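Local coordinates for kojibiose phosphorylase (Gut metagenome, PDB 6W0P), which is a member of glycoside hydrolase family 65, with a beta-sandwich-like N-terminal domain, a helical central catalytic domain and a small C-terminal domain, at residues Arg7-Ile16 with Asp308-Tyr316; Leu117-Gln125 with Val286-Tyr297. All coordinates share one frame; numbering follows the deposited sequence.

How the interactions relate
Interactions 1 and 2 lie side by side, their centres about 16 Å apart and on the same side of the chain's centre. Along the chain, 7-16 comes first, then 117-125, 286-297 and 308-316, so the pairing of interaction 2 falls within the span of interaction 1. Strands 15-19 and 109-118 are neighbours in one large antiparallel sheet. The two contacts therefore meet directly, through backbone pairing of Tyr14 with Leu119 and Ile16 with Leu117. Helices 282-300 and 308-324 follow each other in sequence. Together the contacts join one end of the N-terminal sheet to both of these helices.

Interaction 1 of 2, residues Arg7-Ile16 with Asp308-Tyr316; sequences RYLETEPYRI and DSDQQGIRY
This is a strand-edge-to-helix contact in which Gln312 and Arg315 bind backbone carbonyls of 7-16. It joins the turn between strands 10-11 and 15-19, at the border of the large antiparallel sheet, to the first turns of helix 308-324. Gln312 carries the centre. Its CG is anti to the backbone N (chi1 178°) and the chain is extended beyond it, which carries the amide across the turn. Gln312 NE2 donates to Glu10 O at 2.9 Å and to Arg15 O at 2.9 Å. Both acceptors lie close to the amide plane, and each is met on a lone pair in its carbonyl plane. The two bonds thus use both N-H groups and fix the rotation of the amide. They also tie together the two sides of the turn. A water lies within bonding distance of Gln312 OE1, Leu9 O and Thr11 OG1, and Arg650 is a further partner of OE1.

Ile16 packs beside this amide, with CD1 3.7 Å from Gln312 CG. Ile16 CG1 touches Tyr316 CD1 at 3.6 Å. Toward the start of the helix, the methyl CG2 of Thr11 rests 3.6 Å from Asp308 CB. Arg7 NH2 makes only a weak bond to Ser309 OG, while its NE pairs with Asp654.

At the other end, Arg315 lies flat against Tyr14, with the ring and guanidinium planes 19° apart. Tyr14 CE1 sits over the centre of one guanidinium face, 3.5 Å from Arg315 CZ. Gln311 NE2 lies above the opposite face, offset toward the rim; this amide is bonded to Ile302 O and Ile304 N. Arg315 NH2 forms a salt bridge with Asp301. Arg315 NH1 donates to Pro13 O at 2.9 Å, in the guanidinium plane but from 58° above the carbonyl plane.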
loop_
_atom_site.group_PDB
_atom_site.type_symbol
_atom_site.label_atom_id
_atom_site.label_comp_id
_atom_site.label_asym_id
_atom_site.label_seq_id
_atom_site.Cartn_x
_atom_site.Cartn_y
_atom_site.Cartn_z
ATOM N N ARG A 7 32.111 20.182 1.346
ATOM C CA ARG A 7 33.485 19.969 0.838
ATOM C C ARG A 7 34.408 19.727 2.040
ATOM O O ARG A 7 34.755 20.707 2.703
ATOM C CB ARG A 7 33.910 21.213 0.055
ATOM C CG ARG A 7 35.377 21.227 -0.346
ATOM C CD ARG A 7 35.693 20.089 -1.294
ATOM N NE ARG A 7 34.838 20.171 -2.470
ATOM C CZ ARG A 7 35.115 20.849 -3.593
ATOM N NH1 ARG A 7 36.258 21.503 -3.735
ATOM N NH2 ARG A 7 34.237 20.846 -4.583
ATOM N N TYR A 8 34.784 18.477 2.321
ATOM C CA TYR A 8 35.734 18.144 3.411
ATOM C C TYR A 8 36.942 17.376 2.867
ATOM O O TYR A 8 37.892 17.192 3.681
ATOM C CB TYR A 8 35.059 17.344 4.522
ATOM C CG TYR A 8 34.791 15.881 4.235
ATOM C CD1 TYR A 8 33.735 15.487 3.433
ATOM C CD2 TYR A 8 35.563 14.885 4.807
ATOM C CE1 TYR A 8 33.456 14.147 3.201
ATOM C CE2 TYR A 8 35.303 13.540 4.582
ATOM C CZ TYR A 8 34.247 13.168 3.771
ATOM O OH TYR A 8 33.975 11.843 3.540
ATOM N N LEU A 9 36.944 16.991 1.582
ATOM C CA LEU A 9 38.044 16.180 0.984
ATOM C C LEU A 9 38.971 17.076 0.163
ATOM O O LEU A 9 38.493 18.018 -0.471
ATOM C CB LEU A 9 37.451 15.030 0.162
ATOM C CG LEU A 9 36.705 13.998 1.010
ATOM C CD1 LEU A 9 36.004 12.969 0.145
ATOM C CD2 LEU A 9 37.649 13.293 1.968
ATOM N N GLU A 10 40.266 16.800 0.211
ATOM C CA GLU A 10 41.274 17.511 -0.611
ATOM C C GLU A 10 40.990 17.255 -2.098
ATOM O O GLU A 10 40.494 16.157 -2.473
ATOM C CB GLU A 10 42.694 17.078 -0.259
ATOM C CG GLU A 10 43.081 17.366 1.182
ATOM C CD GLU A 10 42.643 18.715 1.735
ATOM O OE1 GLU A 10 42.078 18.747 2.839
ATOM O OE2 GLU A 10 42.850 19.734 1.045
ATOM N N THR A 11 41.300 18.267 -2.901
ATOM C CA THR A 11 41.185 18.290 -4.374
ATOM C C THR A 11 42.532 17.934 -4.995
ATOM O O THR A 11 43.433 18.776 -4.937
ATOM C CB THR A 11 40.723 19.664 -4.846
ATOM O OG1 THR A 11 39.449 19.863 -4.239
ATOM C CG2 THR A 11 40.597 19.734 -6.348
ATOM N N GLU A 12 42.631 16.735 -5.562
ATOM C CA GLU A 12 43.788 16.249 -6.355
ATOM C C GLU A 12 43.248 15.512 -7.574
ATOM O O GLU A 12 42.232 14.827 -7.482
ATOM C CB GLU A 12 44.635 15.236 -5.596
ATOM C CG GLU A 12 45.333 15.766 -4.366
ATOM C CD GLU A 12 46.326 14.750 -3.834
ATOM O OE1 GLU A 12 46.778 13.878 -4.644
ATOM O OE2 GLU A 12 46.645 14.825 -2.620
ATOM N N PRO A 13 43.952 15.554 -8.721
ATOM C CA PRO A 13 43.410 14.987 -9.948
ATOM C C PRO A 13 43.393 13.454 -9.954
ATOM O O PRO A 13 42.541 12.947 -10.654
ATOM C CB PRO A 13 44.304 15.539 -11.080
ATOM C CG PRO A 13 45.574 16.023 -10.398
ATOM C CD PRO A 13 45.264 16.183 -8.912
ATOM N N TYR A 14 44.263 12.765 -9.190
ATOM C CA TYR A 14 44.416 11.280 -9.272
ATOM C C TYR A 14 44.156 10.575 -7.930
ATOM O O TYR A 14 44.343 9.355 -7.875
ATOM C CB TYR A 14 45.800 10.893 -9.816
ATOM C CG TYR A 14 46.108 11.381 -11.212
ATOM C CD1 TYR A 14 45.569 10.753 -12.336
ATOM C CD2 TYR A 14 46.943 12.473 -11.414
ATOM C CE1 TYR A 14 45.856 11.198 -13.620
ATOM C CE2 TYR A 14 47.261 12.906 -12.688
ATOM C CZ TYR A 14 46.701 12.278 -13.790
ATOM O OH TYR A 14 46.995 12.753 -15.036
ATOM N N ARG A 15 43.755 11.300 -6.885
ATOM C CA ARG A 15 43.504 10.714 -5.550
ATOM C C ARG A 15 42.378 11.464 -4.835
ATOM O O ARG A 15 42.185 12.661 -5.086
ATOM C CB ARG A 15 44.777 10.759 -4.698
ATOM C CG ARG A 15 46.040 10.343 -5.440
ATOM C CD ARG A 15 47.165 10.056 -4.461
ATOM N NE ARG A 15 47.559 11.261 -3.761
ATOM C CZ ARG A 15 48.383 11.306 -2.708
ATOM N NH1 ARG A 15 48.933 10.200 -2.224
ATOM N NH2 ARG A 15 48.677 12.481 -2.173
ATOM N N ILE A 16 41.656 10.760 -3.972
ATOM C CA ILE A 16 40.760 11.356 -2.951
ATOM C C ILE A 16 41.566 11.302 -1.660
ATOM O O ILE A 16 42.121 10.193 -1.329
ATOM C CB ILE A 16 39.425 10.600 -2.858
ATOM C CG1 ILE A 16 38.805 10.298 -4.228
ATOM C CG2 ILE A 16 38.449 11.355 -1.981
ATOM C CD1 ILE A 16 38.590 11.532 -5.108
ATOM N N ASP A 308 39.914 21.999 -11.154
ATOM C CA ASP A 308 40.562 20.898 -10.400
ATOM C C ASP A 308 39.463 20.063 -9.751
ATOM O O ASP A 308 39.622 18.830 -9.670
ATOM C CB ASP A 308 41.545 21.436 -9.355
ATOM C CG ASP A 308 42.716 22.198 -9.966
ATOM O OD1 ASP A 308 43.095 21.890 -11.123
ATOM O OD2 ASP A 308 43.254 23.069 -9.267
ATOM N N SER A 309 38.393 20.730 -9.316
ATOM C CA SER A 309 37.228 20.113 -8.643
ATOM C C SER A 309 36.525 19.154 -9.620
ATOM O O SER A 309 36.211 17.997 -9.236
ATOM C CB SER A 309 36.310 21.168 -8.140
ATOM O OG SER A 309 35.071 20.570 -7.765
ATOM N N ASP A 310 36.330 19.573 -10.867
ATOM C CA ASP A 310 35.649 18.725 -11.880
ATOM C C ASP A 310 36.631 17.655 -12.362
ATOM O O ASP A 310 36.198 16.553 -12.668
ATOM C CB ASP A 310 35.052 19.565 -13.007
ATOM C CG ASP A 310 33.695 20.163 -12.683
ATOM O OD1 ASP A 310 32.992 19.589 -11.836
ATOM O OD2 ASP A 310 33.335 21.160 -13.324
ATOM N N GLN A 311 37.912 17.976 -12.459
ATOM C CA GLN A 311 38.912 16.984 -12.924
ATOM C C GLN A 311 38.929 15.828 -11.916
ATOM O O GLN A 311 38.911 14.669 -12.352
ATOM C CB GLN A 311 40.300 17.607 -13.118
ATOM C CG GLN A 311 41.354 16.567 -13.465
ATOM C CD GLN A 311 41.120 15.919 -14.808
ATOM O OE1 GLN A 311 41.677 16.369 -15.808
ATOM N NE2 GLN A 311 40.289 14.884 -14.854
ATOM N N GLN A 312 38.970 16.131 -10.617
ATOM C CA GLN A 312 38.940 15.090 -9.559
ATOM C C GLN A 312 37.620 14.339 -9.667
ATOM O O GLN A 312 37.653 13.108 -9.666
ATOM C CB GLN A 312 39.091 15.667 -8.151
ATOM C CG GLN A 312 39.017 14.612 -7.050
ATOM C CD GLN A 312 39.224 15.251 -5.695
ATOM O OE1 GLN A 312 38.587 16.259 -5.375
ATOM N NE2 GLN A 312 40.140 14.697 -4.898
ATOM N N GLY A 313 36.502 15.052 -9.734
ATOM C CA GLY A 313 35.163 14.435 -9.769
ATOM C C GLY A 313 35.045 13.453 -10.913
ATOM O O GLY A 313 34.740 12.237 -10.650
ATOM N N ILE A 314 35.265 13.905 -12.149
ATOM C CA ILE A 314 35.045 13.001 -13.313
ATOM C C ILE A 314 35.935 11.752 -13.177
ATOM O O ILE A 314 35.481 10.650 -13.545
ATOM C CB ILE A 314 35.246 13.694 -14.671
ATOM C CG1 ILE A 314 34.707 12.808 -15.786
ATOM C CG2 ILE A 314 36.695 14.086 -14.932
ATOM C CD1 ILE A 314 33.298 12.336 -15.556
ATOM N N ARG A 315 37.168 11.900 -12.710
ATOM C CA ARG A 315 38.087 10.742 -12.643
ATOM C C ARG A 315 37.622 9.834 -11.501
ATOM O O ARG A 315 37.640 8.604 -11.662
ATOM C CB ARG A 315 39.539 11.211 -12.550
ATOM C CG ARG A 315 40.493 10.092 -12.928
ATOM C CD ARG A 315 41.916 10.573 -12.995
ATOM N NE ARG A 315 42.220 11.149 -14.287
ATOM C CZ ARG A 315 42.707 12.365 -14.507
ATOM N NH1 ARG A 315 42.917 13.215 -13.505
ATOM N NH2 ARG A 315 42.960 12.722 -15.756
ATOM N N TYR A 316 37.097 10.423 -10.427
ATOM C CA TYR A 316 36.491 9.624 -9.343
ATOM C C TYR A 316 35.339 8.803 -9.940
ATOM O O TYR A 316 35.257 7.576 -9.657
ATOM C CB TYR A 316 36.064 10.511 -8.163
ATOM C CG TYR A 316 35.367 9.731 -7.084
ATOM C CD1 TYR A 316 36.075 8.927 -6.206
ATOM C CD2 TYR A 316 33.992 9.736 -6.989
ATOM C CE1 TYR A 316 35.429 8.175 -5.240
ATOM C CE2 TYR A 316 33.332 9.013 -6.014
ATOM C CZ TYR A 316 34.051 8.217 -5.143
ATOM O OH TYR A 316 33.379 7.480 -4.218
HETATM O O HOH W 1 37.677 17.561 -3.252
HETATM O O HOH W 2 44.550 15.146 -14.844
#

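Interaction 2 of 2, residues Leu117-Gln125 with Val286-Tyr297; sequences LDLRSGLYQ and VKKNQKFFNHFY
Phe293 and Tyr297 both have CG anti to the carbonyl carbon (chi1 -79° and -75°), which sends their rings from helix 282-300 to the turn 119-122. Tyr297 OH donates to Leu119 O at 2.6 Å. This carbonyl oxygen lies at the ring edge, near the ring plane, and the hydroxyl approaches it tilted 34° from the carbonyl plane. Phe293 sits one helical turn earlier. Phe293 CB is 3.3 Å from Arg120 O, and Phe293 CE2 is 3.4 Å from Ser121 O.

Another turn back, Asn289 ND2 donates to Ser121 O at 3.1 Å, almost in line with the C=O bond. The same nitrogen also bonds to Leu145 O, and Asn289 OD1 accepts from Met147 N. The amide therefore joins the turn to the end of strand 135-145. Arg120 O receives a CA-H...O contact from Gln290 CA at 3.4 Å. A water donates to both Arg120 O and Asn294 OD1. The carbonyls of Leu119 and Ser121 are thus bonded directly by helix side chains, while Arg120 O has this weaker contact and the water.

At the N-terminal end of 286-297, Ser121 CB meets Val286 CG1 at 3.8 Å and Leu123 CD1 approaches Val286 CG2. Gly122 has positive phi, and its backbone N lies beside Phe293 CE2.

The turn is braced from within. Asp118 OD1 accepts from Arg120 N, forming an Asx turn, while Arg120 grips the carboxylate side-on with NE and NH2. Ser121 OG accepts from Leu123 N at 3.0 Å, forming an ST turn. Phe319 of helix 308-324 meets the Phe293 ring and touches Tyr297 and Leu119. The arrangement is a beta hairpin, linking strands 109-118 and 123-132 of the N-terminal sheet, whose turn is seated on a helix.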
loop_
_atom_site.group_PDB
_atom_site.type_symbol
_atom_site.label_atom_id
_atom_site.label_comp_id
_atom_site.label_asym_id
_atom_site.label_seq_id
_atom_site.Cartn_x
_atom_site.Cartn_y
_atom_site.Cartn_z
ATOM N N LEU A 117 42.617 7.412 -1.297
ATOM C CA LEU A 117 42.231 6.460 -2.366
ATOM C C LEU A 117 43.020 6.894 -3.600
ATOM O O LEU A 117 42.886 8.060 -4.015
ATOM C CB LEU A 117 40.715 6.495 -2.558
ATOM C CG LEU A 117 40.184 5.730 -3.777
ATOM C CD1 LEU A 117 40.425 4.244 -3.633
ATOM C CD2 LEU A 117 38.706 5.986 -3.992
ATOM N N ASP A 118 43.874 6.030 -4.132
ATOM C CA ASP A 118 44.643 6.357 -5.361
ATOM C C ASP A 118 43.844 5.875 -6.578
ATOM O O ASP A 118 43.719 4.672 -6.781
ATOM C CB ASP A 118 46.047 5.761 -5.307
ATOM C CG ASP A 118 46.974 6.422 -6.301
ATOM O OD1 ASP A 118 46.500 6.686 -7.426
ATOM O OD2 ASP A 118 48.156 6.692 -5.917
ATOM N N LEU A 119 43.339 6.797 -7.382
ATOM C CA LEU A 119 42.450 6.447 -8.519
ATOM C C LEU A 119 43.233 5.730 -9.635
ATOM O O LEU A 119 42.567 5.191 -10.526
ATOM C CB LEU A 119 41.770 7.706 -9.034
ATOM C CG LEU A 119 40.935 8.500 -8.032
ATOM C CD1 LEU A 119 40.420 9.749 -8.705
ATOM C CD2 LEU A 119 39.769 7.678 -7.467
ATOM N N ARG A 120 44.567 5.621 -9.555
ATOM C CA ARG A 120 45.371 4.949 -10.616
ATOM C C ARG A 120 45.664 3.488 -10.261
ATOM O O ARG A 120 46.136 2.769 -11.156
ATOM C CB ARG A 120 46.671 5.712 -10.867
ATOM C CG ARG A 120 46.456 7.197 -11.105
ATOM C CD ARG A 120 47.712 7.994 -10.838
ATOM N NE ARG A 120 48.024 7.951 -9.420
ATOM C CZ ARG A 120 48.987 8.686 -8.860
ATOM N NH1 ARG A 120 49.712 9.503 -9.610
ATOM N NH2 ARG A 120 49.215 8.613 -7.558
ATOM N N SER A 121 45.411 3.064 -9.016
ATOM C CA SER A 121 45.792 1.716 -8.508
ATOM C C SER A 121 44.650 1.066 -7.720
ATOM O O SER A 121 44.581 -0.176 -7.674
ATOM C CB SER A 121 47.045 1.789 -7.666
ATOM O OG SER A 121 46.827 2.498 -6.451
ATOM N N GLY A 122 43.755 1.855 -7.152
ATOM C CA GLY A 122 42.746 1.342 -6.226
ATOM C C GLY A 122 43.405 1.054 -4.891
ATOM O O GLY A 122 42.833 0.303 -4.135
ATOM N N LEU A 123 44.577 1.645 -4.638
ATOM C CA LEU A 123 45.259 1.557 -3.331
ATOM C C LEU A 123 44.473 2.427 -2.351
ATOM O O LEU A 123 44.253 3.639 -2.633
ATOM C CB LEU A 123 46.718 2.015 -3.416
ATOM C CG LEU A 123 47.410 2.055 -2.051
ATOM C CD1 LEU A 123 47.378 0.674 -1.427
ATOM C CD2 LEU A 123 48.845 2.553 -2.138
ATOM N N TYR A 124 43.989 1.805 -1.284
ATOM C CA TYR A 124 43.285 2.489 -0.182
ATOM C C TYR A 124 44.222 2.412 1.025
ATOM O O TYR A 124 44.599 1.298 1.437
ATOM C CB TYR A 124 41.895 1.889 0.037
ATOM C CG TYR A 124 41.224 2.463 1.253
ATOM C CD1 TYR A 124 40.992 3.819 1.343
ATOM C CD2 TYR A 124 40.897 1.678 2.340
ATOM C CE1 TYR A 124 40.418 4.384 2.466
ATOM C CE2 TYR A 124 40.341 2.231 3.484
ATOM C CZ TYR A 124 40.097 3.590 3.547
ATOM O OH TYR A 124 39.566 4.168 4.665
ATOM N N GLN A 125 44.621 3.575 1.533
ATOM C CA GLN A 125 45.677 3.724 2.555
ATOM C C GLN A 125 45.146 4.643 3.645
ATOM O O GLN A 125 44.601 5.717 3.325
ATOM C CB GLN A 125 46.957 4.281 1.932
ATOM C CG GLN A 125 48.227 3.779 2.582
ATOM C CD GLN A 125 49.462 4.379 1.957
ATOM O OE1 GLN A 125 49.679 5.589 2.026
ATOM N NE2 GLN A 125 50.287 3.534 1.346
ATOM N N VAL A 286 50.017 -3.840 -6.015
ATOM C CA VAL A 286 49.635 -2.438 -6.347
ATOM C C VAL A 286 49.969 -2.206 -7.832
ATOM O O VAL A 286 49.110 -1.686 -8.540
ATOM C CB VAL A 286 50.317 -1.396 -5.440
ATOM C CG1 VAL A 286 49.911 0.021 -5.822
ATOM C CG2 VAL A 286 50.038 -1.652 -3.962
ATOM N N LYS A 287 51.163 -2.602 -8.281
ATOM C CA LYS A 287 51.604 -2.451 -9.695
ATOM C C LYS A 287 50.657 -3.236 -10.603
ATOM O O LYS A 287 50.278 -2.690 -11.633
ATOM C CB LYS A 287 53.048 -2.908 -9.897
ATOM C CG LYS A 287 54.090 -1.984 -9.290
ATOM C CD LYS A 287 55.496 -2.488 -9.488
ATOM C CE LYS A 287 56.539 -1.627 -8.811
ATOM N NZ LYS A 287 57.875 -1.834 -9.424
ATOM N N LYS A 288 50.252 -4.435 -10.198
ATOM C CA LYS A 288 49.309 -5.288 -10.965
ATOM C C LYS A 288 47.972 -4.553 -11.126
ATOM O O LYS A 288 47.477 -4.476 -12.275
ATOM C CB LYS A 288 49.134 -6.637 -10.282
ATOM C CG LYS A 288 48.253 -7.626 -11.024
ATOM C CD LYS A 288 48.048 -8.869 -10.210
ATOM C CE LYS A 288 47.296 -9.949 -10.947
ATOM N NZ LYS A 288 46.592 -10.842 -9.991
ATOM N N ASN A 289 47.458 -3.957 -10.049
ATOM C CA ASN A 289 46.176 -3.221 -10.115
ATOM C C ASN A 289 46.362 -1.994 -11.009
ATOM O O ASN A 289 45.446 -1.671 -11.771
ATOM C CB ASN A 289 45.639 -2.836 -8.739
ATOM C CG ASN A 289 44.436 -3.650 -8.348
ATOM O OD1 ASN A 289 44.275 -4.775 -8.802
ATOM N ND2 ASN A 289 43.600 -3.084 -7.504
ATOM N N GLN A 290 47.516 -1.349 -10.940
ATOM C CA GLN A 290 47.769 -0.125 -11.732
ATOM C C GLN A 290 47.760 -0.490 -13.222
ATOM O O GLN A 290 47.244 0.314 -13.995
ATOM C CB GLN A 290 49.070 0.552 -11.298
ATOM C CG GLN A 290 49.387 1.832 -12.060
ATOM C CD GLN A 290 49.904 2.894 -11.124
ATOM O OE1 GLN A 290 50.040 2.673 -9.911
ATOM N NE2 GLN A 290 50.196 4.055 -11.686
ATOM N N LYS A 291 48.309 -1.650 -13.598
ATOM C CA LYS A 291 48.336 -2.153 -14.998
ATOM C C LYS A 291 46.888 -2.277 -15.498
ATOM O O LYS A 291 46.620 -1.856 -16.624
ATOM C CB LYS A 291 49.089 -3.483 -15.085
ATOM C CG LYS A 291 49.833 -3.733 -16.390
ATOM C CD LYS A 291 50.038 -5.211 -16.653
ATOM C CE LYS A 291 48.797 -5.898 -17.198
ATOM N NZ LYS A 291 48.870 -6.066 -18.675
ATOM N N PHE A 292 45.977 -2.799 -14.669
ATOM C CA PHE A 292 44.527 -2.892 -14.989
ATOM C C PHE A 292 43.915 -1.494 -15.161
ATOM O O PHE A 292 43.211 -1.292 -16.152
ATOM C CB PHE A 292 43.784 -3.649 -13.898
ATOM C CG PHE A 292 42.288 -3.663 -14.057
ATOM C CD1 PHE A 292 41.522 -2.577 -13.651
ATOM C CD2 PHE A 292 41.648 -4.774 -14.577
ATOM C CE1 PHE A 292 40.143 -2.611 -13.764
ATOM C CE2 PHE A 292 40.267 -4.801 -14.684
ATOM C CZ PHE A 292 39.518 -3.724 -14.271
ATOM N N PHE A 293 44.151 -0.550 -14.241
ATOM C CA PHE A 293 43.547 0.805 -14.336
ATOM C C PHE A 293 44.149 1.596 -15.512
ATOM O O PHE A 293 43.393 2.405 -16.116
ATOM C CB PHE A 293 43.665 1.554 -13.010
ATOM C CG PHE A 293 42.641 1.124 -11.996
ATOM C CD1 PHE A 293 41.319 1.516 -12.133
ATOM C CD2 PHE A 293 43.002 0.334 -10.916
ATOM C CE1 PHE A 293 40.372 1.137 -11.198
ATOM C CE2 PHE A 293 42.058 -0.061 -9.995
ATOM C CZ PHE A 293 40.744 0.325 -10.146
ATOM N N ASN A 294 45.447 1.442 -15.803
ATOM C CA ASN A 294 46.114 2.167 -16.915
ATOM C C ASN A 294 45.371 1.845 -18.218
ATOM O O ASN A 294 45.089 2.760 -18.975
ATOM C CB ASN A 294 47.590 1.812 -17.085
ATOM C CG ASN A 294 48.495 2.385 -16.014
ATOM O OD1 ASN A 294 48.121 3.294 -15.270
ATOM N ND2 ASN A 294 49.697 1.840 -15.918
ATOM N N HIS A 295 45.068 0.567 -18.454
ATOM C CA HIS A 295 44.300 0.090 -19.633
ATOM C C HIS A 295 42.962 0.845 -19.701
ATOM O O HIS A 295 42.670 1.398 -20.777
ATOM C CB HIS A 295 44.158 -1.436 -19.582
ATOM C CG HIS A 295 43.236 -1.985 -20.612
ATOM N ND1 HIS A 295 43.659 -2.282 -21.904
ATOM C CD2 HIS A 295 41.916 -2.263 -20.560
ATOM C CE1 HIS A 295 42.636 -2.758 -22.588
ATOM N NE2 HIS A 295 41.554 -2.739 -21.790
ATOM N N PHE A 296 42.192 0.894 -18.600
ATOM C CA PHE A 296 40.840 1.514 -18.590
ATOM C C PHE A 296 40.975 3.032 -18.739
ATOM O O PHE A 296 40.081 3.583 -19.407
ATOM C CB PHE A 296 39.975 1.032 -17.417
ATOM C CG PHE A 296 39.406 -0.350 -17.676
ATOM C CD1 PHE A 296 39.997 -1.488 -17.135
ATOM C CD2 PHE A 296 38.338 -0.526 -18.553
ATOM C CE1 PHE A 296 39.509 -2.751 -17.429
ATOM C CE2 PHE A 296 37.859 -1.789 -18.855
ATOM C CZ PHE A 296 38.446 -2.901 -18.295
ATOM N N TYR A 297 42.047 3.668 -18.232
ATOM C CA TYR A 297 42.211 5.137 -18.352
ATOM C C TYR A 297 42.634 5.468 -19.801
ATOM O O TYR A 297 42.188 6.523 -20.308
ATOM C CB TYR A 297 43.098 5.726 -17.246
ATOM C CG TYR A 297 42.430 5.818 -15.887
ATOM C CD1 TYR A 297 42.962 5.159 -14.791
ATOM C CD2 TYR A 297 41.239 6.516 -15.684
ATOM C CE1 TYR A 297 42.358 5.214 -13.545
ATOM C CE2 TYR A 297 40.624 6.587 -14.443
ATOM C CZ TYR A 297 41.194 5.939 -13.365
ATOM O OH TYR A 297 40.627 5.974 -12.134
HETATM O O HOH W 3 46.117 3.994 -13.748
#